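Local coordinates for protein endoribonuclease MazF4 (Mycobacterium tuberculosis, PDB 5XE2) that acts as the toxin of a type II toxin-antitoxin pair, an mRNA interferase that cleaves single-stranded mRNA between the first two bases of UCGCU, at residues N32-L43 with Y65-K76. Numbering follows the deposited sequence.
Sequences NRHTADVVAVRL and YVNADNIETLGK
Three backbone carbonyls grip Lys76 NZ: Asn32 O in the last turn of helix 29-34, Thr35 O just past it (each 2.7 Å) and Asn4 O. The first two are approached differently, since NZ lies nearly in line with the Thr35 carbonyl but is tilted 29° from the plane of the Asn32 one. The lysine chain reaches them fully extended beyond CG, passing alongside Ala36 O, which also accepts a bond from Lys76 N. From here strands 37-43 and 70-75 run antiparallel. Val38 and Leu74 exchange two backbone bonds, as do Ala40 and Glu72, whereas Arg42 N to Asn70 O is long and weak. At the Asn67-Asn70 type I turn the 65-76 segment turns a corner, and the pairing resumes with Asn67 N donating to Arg42 O at 2.8 Å.

On one side of the sheet Val39 CG1 presses on Ile71 CG2 at 3.4 Å, tighter than normal carbon contact. Val41 divides its branches: CG1 lies beside Ile71 CG1, while CG2 meets Val66 CG1 at 3.5 Å across the corner, and helix 88-101 adds Leu98 and Ile94 to this cluster. On the reverse side the Arg42 chain bends at CG-CD (chi3 55°), bringing NE 3.0 Å from Asn70 OD1, at an angle too poor for a hydrogen bond. The Asn70 amide is turned 74° from the guanidinium, and its ND2 donates to Glu72 OE2. Thr73 OG1 bonds Ile71 O of the second subunit, and Ile71 packs on its counterpart there. The chemistry thus implies a strand pair with two roles: Val41 and Val66 help join the sheet to helix 88-101, while Val39, Ile71 and Thr73 face the second subunit; the Lys76 charge is probably stabilised by the carbonyl dipoles around it.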
ATOM      1  N   ASN A  32       7.488  -6.129  -9.794  1.00 17.89           N
ATOM      2  CA  ASN A  32       7.459  -7.517  -9.308  1.00 18.72           C
ATOM      3  C   ASN A  32       8.531  -8.414  -9.939  1.00 19.64           C
ATOM      4  O   ASN A  32       9.033  -9.331  -9.286  1.00 18.76           O
ATOM      5  CB  ASN A  32       6.097  -8.168  -9.533  1.00 18.91           C
ATOM      6  CG  ASN A  32       4.962  -7.471  -8.802  1.00 18.41           C
ATOM      7  OD1 ASN A  32       5.160  -6.812  -7.784  1.00 18.25           O
ATOM      8  ND2 ASN A  32       3.757  -7.630  -9.322  1.00 18.42           N
ATOM      9  N   ARG A  33       8.869  -8.166 -11.205  1.00 21.10           N
ATOM     10  CA  ARG A  33       9.911  -8.942 -11.875  1.00 22.90           C
ATOM     11  C   ARG A  33      11.317  -8.520 -11.447  1.00 23.40           C
ATOM     12  O   ARG A  33      12.168  -9.368 -11.178  1.00 23.76           O
ATOM     13  CB  ARG A  33       9.788  -8.837 -13.396  1.00 25.22           C
ATOM     14  CG  ARG A  33      10.699  -9.820 -14.146  1.00 27.32           C
ATOM     15  CD  ARG A  33      10.444  -9.920 -15.645  1.00 29.79           C
ATOM     16  NE  ARG A  33       9.054  -9.638 -15.987  1.00 32.99           N
ATOM     17  CZ  ARG A  33       8.577  -8.477 -16.447  1.00 35.08           C
ATOM     18  NH1 ARG A  33       9.378  -7.436 -16.679  1.00 36.76           N
ATOM     19  NH2 ARG A  33       7.271  -8.359 -16.694  1.00 36.12           N
ATOM     20  N   HIS A  34      11.545  -7.211 -11.386  1.00 23.03           N
ATOM     21  CA  HIS A  34      12.892  -6.652 -11.316  1.00 24.22           C
ATOM     22  C   HIS A  34      13.413  -6.295  -9.933  1.00 23.14           C
ATOM     23  O   HIS A  34      14.605  -6.045  -9.805  1.00 24.27           O
ATOM     24  CB  HIS A  34      12.970  -5.411 -12.209  1.00 24.57           C
ATOM     25  CG  HIS A  34      12.711  -5.701 -13.655  1.00 25.80           C
ATOM     26  ND1 HIS A  34      13.339  -6.726 -14.330  1.00 26.27           N
ATOM     27  CD2 HIS A  34      11.903  -5.095 -14.554  1.00 26.02           C
ATOM     28  CE1 HIS A  34      12.922  -6.744 -15.582  1.00 26.11           C
ATOM     29  NE2 HIS A  34      12.058  -5.759 -15.746  1.00 26.06           N
ATOM     30  N   THR A  35      12.544  -6.235  -8.924  1.00 21.92           N
ATOM     31  CA  THR A  35      12.958  -5.859  -7.562  1.00 21.54           C
ATOM     32  C   THR A  35      12.880  -7.068  -6.623  1.00 21.11           C
ATOM     33  O   THR A  35      12.444  -8.150  -7.032  1.00 21.30           O
ATOM     34  CB  THR A  35      12.143  -4.655  -7.021  1.00 21.71           C
ATOM     35  OG1 THR A  35      10.829  -5.066  -6.637  1.00 21.12           O
ATOM     36  CG2 THR A  35      12.040  -3.545  -8.065  1.00 22.01           C
ATOM     37  N   ALA A  36      13.303  -6.890  -5.372  1.00 20.83           N
ATOM     38  CA  ALA A  36      13.388  -8.007  -4.400  1.00 20.56           C
ATOM     39  C   ALA A  36      12.098  -8.262  -3.623  1.00 19.85           C
ATOM     40  O   ALA A  36      12.023  -9.236  -2.876  1.00 19.73           O
ATOM     41  CB  ALA A  36      14.528  -7.777  -3.428  1.00 20.88           C
ATOM     42  N   ASP A  37      11.097  -7.397  -3.787  1.00 19.10           N
ATOM     43  CA  ASP A  37       9.861  -7.490  -3.016  1.00 18.12           C
ATOM     44  C   ASP A  37       8.645  -7.086  -3.843  1.00 17.05           C
ATOM     45  O   ASP A  37       8.770  -6.674  -4.998  1.00 16.95           O
ATOM     46  CB  ASP A  37       9.980  -6.668  -1.716  1.00 18.60           C
ATOM     47  CG  ASP A  37      10.387  -5.213  -1.946  1.00 18.91           C
ATOM     48  OD1 ASP A  37      10.147  -4.639  -3.033  1.00 18.95           O
ATOM     49  OD2 ASP A  37      10.943  -4.626  -1.000  1.00 19.70           O
ATOM     50  N   VAL A  38       7.475  -7.241  -3.239  1.00 16.34           N
ATOM     51  CA  VAL A  38       6.189  -6.904  -3.848  1.00 15.77           C
ATOM     52  C   VAL A  38       5.316  -6.214  -2.804  1.00 15.28           C
ATOM     53  O   VAL A  38       5.625  -6.232  -1.612  1.00 15.63           O
ATOM     54  CB  VAL A  38       5.444  -8.162  -4.350  1.00 16.16           C
ATOM     55  CG1 VAL A  38       6.253  -8.885  -5.423  1.00 16.42           C
ATOM     56  CG2 VAL A  38       5.085  -9.110  -3.198  1.00 16.04           C
ATOM     57  N   VAL A  39       4.224  -5.623  -3.266  1.00 14.61           N
ATOM     58  CA  VAL A  39       3.187  -5.102  -2.395  1.00 14.19           C
ATOM     59  C   VAL A  39       1.943  -5.958  -2.583  1.00 13.93           C
ATOM     60  O   VAL A  39       1.600  -6.347  -3.707  1.00 12.97           O
ATOM     61  CB  VAL A  39       2.895  -3.615  -2.653  1.00 13.96           C
ATOM     62  CG1 VAL A  39       1.736  -3.129  -1.796  1.00 13.86           C
ATOM     63  CG2 VAL A  39       4.134  -2.791  -2.362  1.00 13.79           C
ATOM     64  N   ALA A  40       1.299  -6.258  -1.455  1.00 13.90           N
ATOM     65  CA  ALA A  40       0.145  -7.126  -1.418  1.00 13.82           C
ATOM     66  C   ALA A  40      -0.895  -6.655  -0.403  1.00 14.25           C
ATOM     67  O   ALA A  40      -0.595  -5.883   0.520  1.00 13.59           O
ATOM     68  CB  ALA A  40       0.590  -8.545  -1.092  1.00 13.96           C
ATOM     69  N   VAL A  41      -2.119  -7.140  -0.598  1.00 14.97           N
ATOM     70  CA  VAL A  41      -3.226  -6.926   0.326  1.00 15.83           C
ATOM     71  C   VAL A  41      -3.765  -8.260   0.831  1.00 17.27           C
ATOM     72  O   VAL A  41      -3.704  -9.298   0.135  1.00 16.14           O
ATOM     73  CB  VAL A  41      -4.382  -6.111  -0.290  1.00 15.74           C
ATOM     74  CG1 VAL A  41      -3.954  -4.666  -0.511  1.00 15.59           C
ATOM     75  CG2 VAL A  41      -4.901  -6.742  -1.578  1.00 15.71           C
ATOM     76  N   ARG A  42      -4.324  -8.206   2.032  1.00 18.90           N
ATOM     77  CA  ARG A  42      -4.694  -9.399   2.780  1.00 21.67           C
ATOM     78  C   ARG A  42      -6.008  -9.991   2.266  1.00 21.32           C
ATOM     79  O   ARG A  42      -6.960  -9.262   1.963  1.00 19.67           O
ATOM     80  CB  ARG A  42      -4.819  -9.056   4.268  1.00 24.85           C
ATOM     81  CG  ARG A  42      -4.754 -10.250   5.202  1.00 29.30           C
ATOM     82  CD  ARG A  42      -4.631  -9.827   6.671  1.00 34.12           C
ATOM     83  NE  ARG A  42      -5.703  -8.903   7.117  1.00 38.55           N
ATOM     84  CZ  ARG A  42      -6.224  -8.852   8.354  1.00 42.66           C
ATOM     85  NH1 ARG A  42      -5.804  -9.658   9.340  1.00 45.71           N
ATOM     86  NH2 ARG A  42      -7.194  -7.982   8.618  1.00 43.69           N
ATOM     87  N   LEU A  43      -6.042 -11.313   2.152  1.00 21.05           N
ATOM     88  CA  LEU A  43      -7.299 -12.038   1.979  1.00 22.13           C
ATOM     89  C   LEU A  43      -7.717 -12.560   3.340  1.00 21.68           C
ATOM     90  O   LEU A  43      -6.871 -13.066   4.097  1.00 20.84           O
ATOM     91  CB  LEU A  43      -7.168 -13.217   1.020  1.00 23.77           C
ATOM     92  CG  LEU A  43      -7.634 -13.004  -0.411  1.00 26.34           C
ATOM     93  CD1 LEU A  43      -6.569 -12.247  -1.198  1.00 27.37           C
ATOM     94  CD2 LEU A  43      -7.939 -14.358  -1.047  1.00 28.14           C
ATOM     95  N   TYR A  65     -12.691 -12.597   1.221  1.00 21.05           N
ATOM     96  CA  TYR A  65     -12.737 -11.158   0.983  1.00 20.98           C
ATOM     97  C   TYR A  65     -11.337 -10.585   0.953  1.00 20.16           C
ATOM     98  O   TYR A  65     -10.471 -11.037   1.702  1.00 20.59           O
ATOM     99  CB  TYR A  65     -13.538 -10.449   2.093  1.00 21.66           C
ATOM    100  CG  TYR A  65     -14.939 -10.990   2.251  1.00 22.94           C
ATOM    101  CD1 TYR A  65     -15.161 -12.169   2.971  1.00 24.03           C
ATOM    102  CD2 TYR A  65     -16.038 -10.354   1.662  1.00 23.17           C
ATOM    103  CE1 TYR A  65     -16.429 -12.701   3.103  1.00 24.76           C
ATOM    104  CE2 TYR A  65     -17.323 -10.877   1.799  1.00 24.57           C
ATOM    105  CZ  TYR A  65     -17.506 -12.055   2.519  1.00 25.63           C
ATOM    106  OH  TYR A  65     -18.754 -12.619   2.681  1.00 28.21           O
ATOM    107  N   VAL A  66     -11.130  -9.580   0.102  1.00 18.30           N
ATOM    108  CA  VAL A  66      -9.879  -8.831   0.059  1.00 17.96           C
ATOM    109  C   VAL A  66     -10.031  -7.592   0.943  1.00 17.44           C
ATOM    110  O   VAL A  66     -10.972  -6.813   0.759  1.00 17.12           O
ATOM    111  CB  VAL A  66      -9.503  -8.441  -1.394  1.00 17.99           C
ATOM    112  CG1 VAL A  66      -8.344  -7.454  -1.430  1.00 18.13           C
ATOM    113  CG2 VAL A  66      -9.171  -9.691  -2.202  1.00 18.13           C
ATOM    114  N   ASN A  67      -9.130  -7.439   1.914  1.00 16.36           N
ATOM    115  CA  ASN A  67      -9.047  -6.210   2.722  1.00 16.12           C
ATOM    116  C   ASN A  67      -7.999  -5.253   2.122  1.00 15.90           C
ATOM    117  O   ASN A  67      -6.798  -5.371   2.399  1.00 16.23           O
ATOM    118  CB  ASN A  67      -8.730  -6.556   4.178  1.00 16.01           C
ATOM    119  CG  ASN A  67      -8.543  -5.322   5.059  1.00 16.27           C
ATOM    120  OD1 ASN A  67      -8.805  -4.193   4.652  1.00 16.03           O
ATOM    121  ND2 ASN A  67      -8.067  -5.545   6.277  1.00 16.94           N
ATOM    122  N   ALA A  68      -8.465  -4.310   1.303  1.00 15.68           N
ATOM    123  CA  ALA A  68      -7.581  -3.335   0.635  1.00 15.66           C
ATOM    124  C   ALA A  68      -7.032  -2.261   1.568  1.00 15.47           C
ATOM    125  O   ALA A  68      -6.137  -1.517   1.169  1.00 15.38           O
ATOM    126  CB  ALA A  68      -8.290  -2.685  -0.548  1.00 15.71           C
ATOM    127  N   ASP A  69      -7.561  -2.162   2.792  1.00 15.72           N
ATOM    128  CA  ASP A  69      -6.955  -1.301   3.822  1.00 15.72           C
ATOM    129  C   ASP A  69      -5.628  -1.834   4.358  1.00 15.17           C
ATOM    130  O   ASP A  69      -4.814  -1.053   4.848  1.00 14.63           O
ATOM    131  CB  ASP A  69      -7.922  -1.057   4.998  1.00 16.33           C
ATOM    132  CG  ASP A  69      -9.070  -0.130   4.634  1.00 17.27           C
ATOM    133  OD1 ASP A  69      -8.859   0.806   3.838  1.00 18.23           O
ATOM    134  OD2 ASP A  69     -10.186  -0.325   5.149  1.00 18.37           O
ATOM    135  N   ASN A  70      -5.416  -3.149   4.273  1.00 14.99           N
ATOM    136  CA  ASN A  70      -4.220  -3.772   4.815  1.00 14.94           C
ATOM    137  C   ASN A  70      -3.230  -4.041   3.687  1.00 14.75           C
ATOM    138  O   ASN A  70      -3.210  -5.122   3.095  1.00 14.70           O
ATOM    139  CB  ASN A  70      -4.610  -5.043   5.581  1.00 15.08           C
ATOM    140  CG  ASN A  70      -3.449  -5.693   6.344  1.00 15.29           C
ATOM    141  OD1 ASN A  70      -3.623  -6.795   6.834  1.00 15.26           O
ATOM    142  ND2 ASN A  70      -2.295  -5.027   6.474  1.00 15.14           N
ATOM    143  N   ILE A  71      -2.424  -3.024   3.396  1.00 14.70           N
ATOM    144  CA  ILE A  71      -1.446  -3.052   2.320  1.00 14.99           C
ATOM    145  C   ILE A  71      -0.064  -3.223   2.946  1.00 15.76           C
ATOM    146  O   ILE A  71       0.312  -2.467   3.847  1.00 15.84           O
ATOM    147  CB  ILE A  71      -1.505  -1.756   1.470  1.00 14.69           C
ATOM    148  CG1 ILE A  71      -2.911  -1.523   0.893  1.00 14.49           C
ATOM    149  CG2 ILE A  71      -0.515  -1.819   0.311  1.00 14.84           C
ATOM    150  CD1 ILE A  71      -3.229  -0.070   0.591  1.00 14.43           C
ATOM    151  N   GLU A  72       0.694  -4.214   2.475  1.00 16.88           N
ATOM    152  CA  GLU A  72       2.038  -4.483   3.004  1.00 17.47           C
ATOM    153  C   GLU A  72       3.043  -4.825   1.919  1.00 17.03           C
ATOM    154  O   GLU A  72       2.682  -5.270   0.831  1.00 16.70           O
ATOM    155  CB  GLU A  72       1.977  -5.609   4.044  1.00 19.18           C
ATOM    156  CG  GLU A  72       1.213  -5.195   5.291  1.00 21.06           C
ATOM    157  CD  GLU A  72       1.324  -6.158   6.445  1.00 23.36           C
ATOM    158  OE1 GLU A  72       2.280  -6.966   6.474  1.00 26.57           O
ATOM    159  OE2 GLU A  72       0.435  -6.109   7.333  1.00 24.84           O
ATOM    160  N   THR A  73       4.312  -4.597   2.232  1.00 16.30           N
ATOM    161  CA  THR A  73       5.405  -4.952   1.367  1.00 16.18           C
ATOM    162  C   THR A  73       5.940  -6.316   1.828  1.00 16.82           C
ATOM    163  O   THR A  73       6.322  -6.475   2.984  1.00 16.00           O
ATOM    164  CB  THR A  73       6.512  -3.879   1.412  1.00 16.11           C
ATOM    165  OG1 THR A  73       5.969  -2.615   1.014  1.00 15.15           O
ATOM    166  CG2 THR A  73       7.673  -4.235   0.475  1.00 16.12           C
ATOM    167  N   LEU A  74       5.957  -7.287   0.915  1.00 17.19           N
ATOM    168  CA  LEU A  74       6.442  -8.641   1.198  1.00 17.94           C
ATOM    169  C   LEU A  74       7.727  -8.941   0.419  1.00 17.72           C
ATOM    170  O   LEU A  74       7.826  -8.645  -0.768  1.00 16.84           O
ATOM    171  CB  LEU A  74       5.369  -9.672   0.826  1.00 18.61           C
ATOM    172  CG  LEU A  74       4.168  -9.868   1.762  1.00 19.33           C
ATOM    173  CD1 LEU A  74       3.370  -8.594   1.972  1.00 20.17           C
ATOM    174  CD2 LEU A  74       3.260 -10.958   1.222  1.00 19.88           C
ATOM    175  N   GLY A  75       8.708  -9.526   1.099  1.00 18.22           N
ATOM    176  CA  GLY A  75       9.896 -10.050   0.439  1.00 18.78           C
ATOM    177  C   GLY A  75       9.494 -11.245  -0.415  1.00 19.96           C
ATOM    178  O   GLY A  75       8.558 -11.977  -0.076  1.00 19.31           O
ATOM    179  N   LYS A  76      10.180 -11.426  -1.537  1.00 21.20           N
ATOM    180  CA  LYS A  76       9.943 -12.571  -2.423  1.00 22.82           C
ATOM    181  C   LYS A  76      10.170 -13.891  -1.712  1.00 23.92           C
ATOM    182  O   LYS A  76       9.446 -14.846  -1.948  1.00 23.07           O
ATOM    183  CB  LYS A  76      10.833 -12.487  -3.662  1.00 22.99           C
ATOM    184  CG  LYS A  76      10.302 -11.513  -4.680  1.00 23.42           C
ATOM    185  CD  LYS A  76      11.149 -11.456  -5.934  1.00 22.99           C
ATOM    186  CE  LYS A  76      10.504 -10.486  -6.905  1.00 22.60           C
ATOM    187  NZ  LYS A  76      11.268 -10.342  -8.173  1.00 22.59           N
TER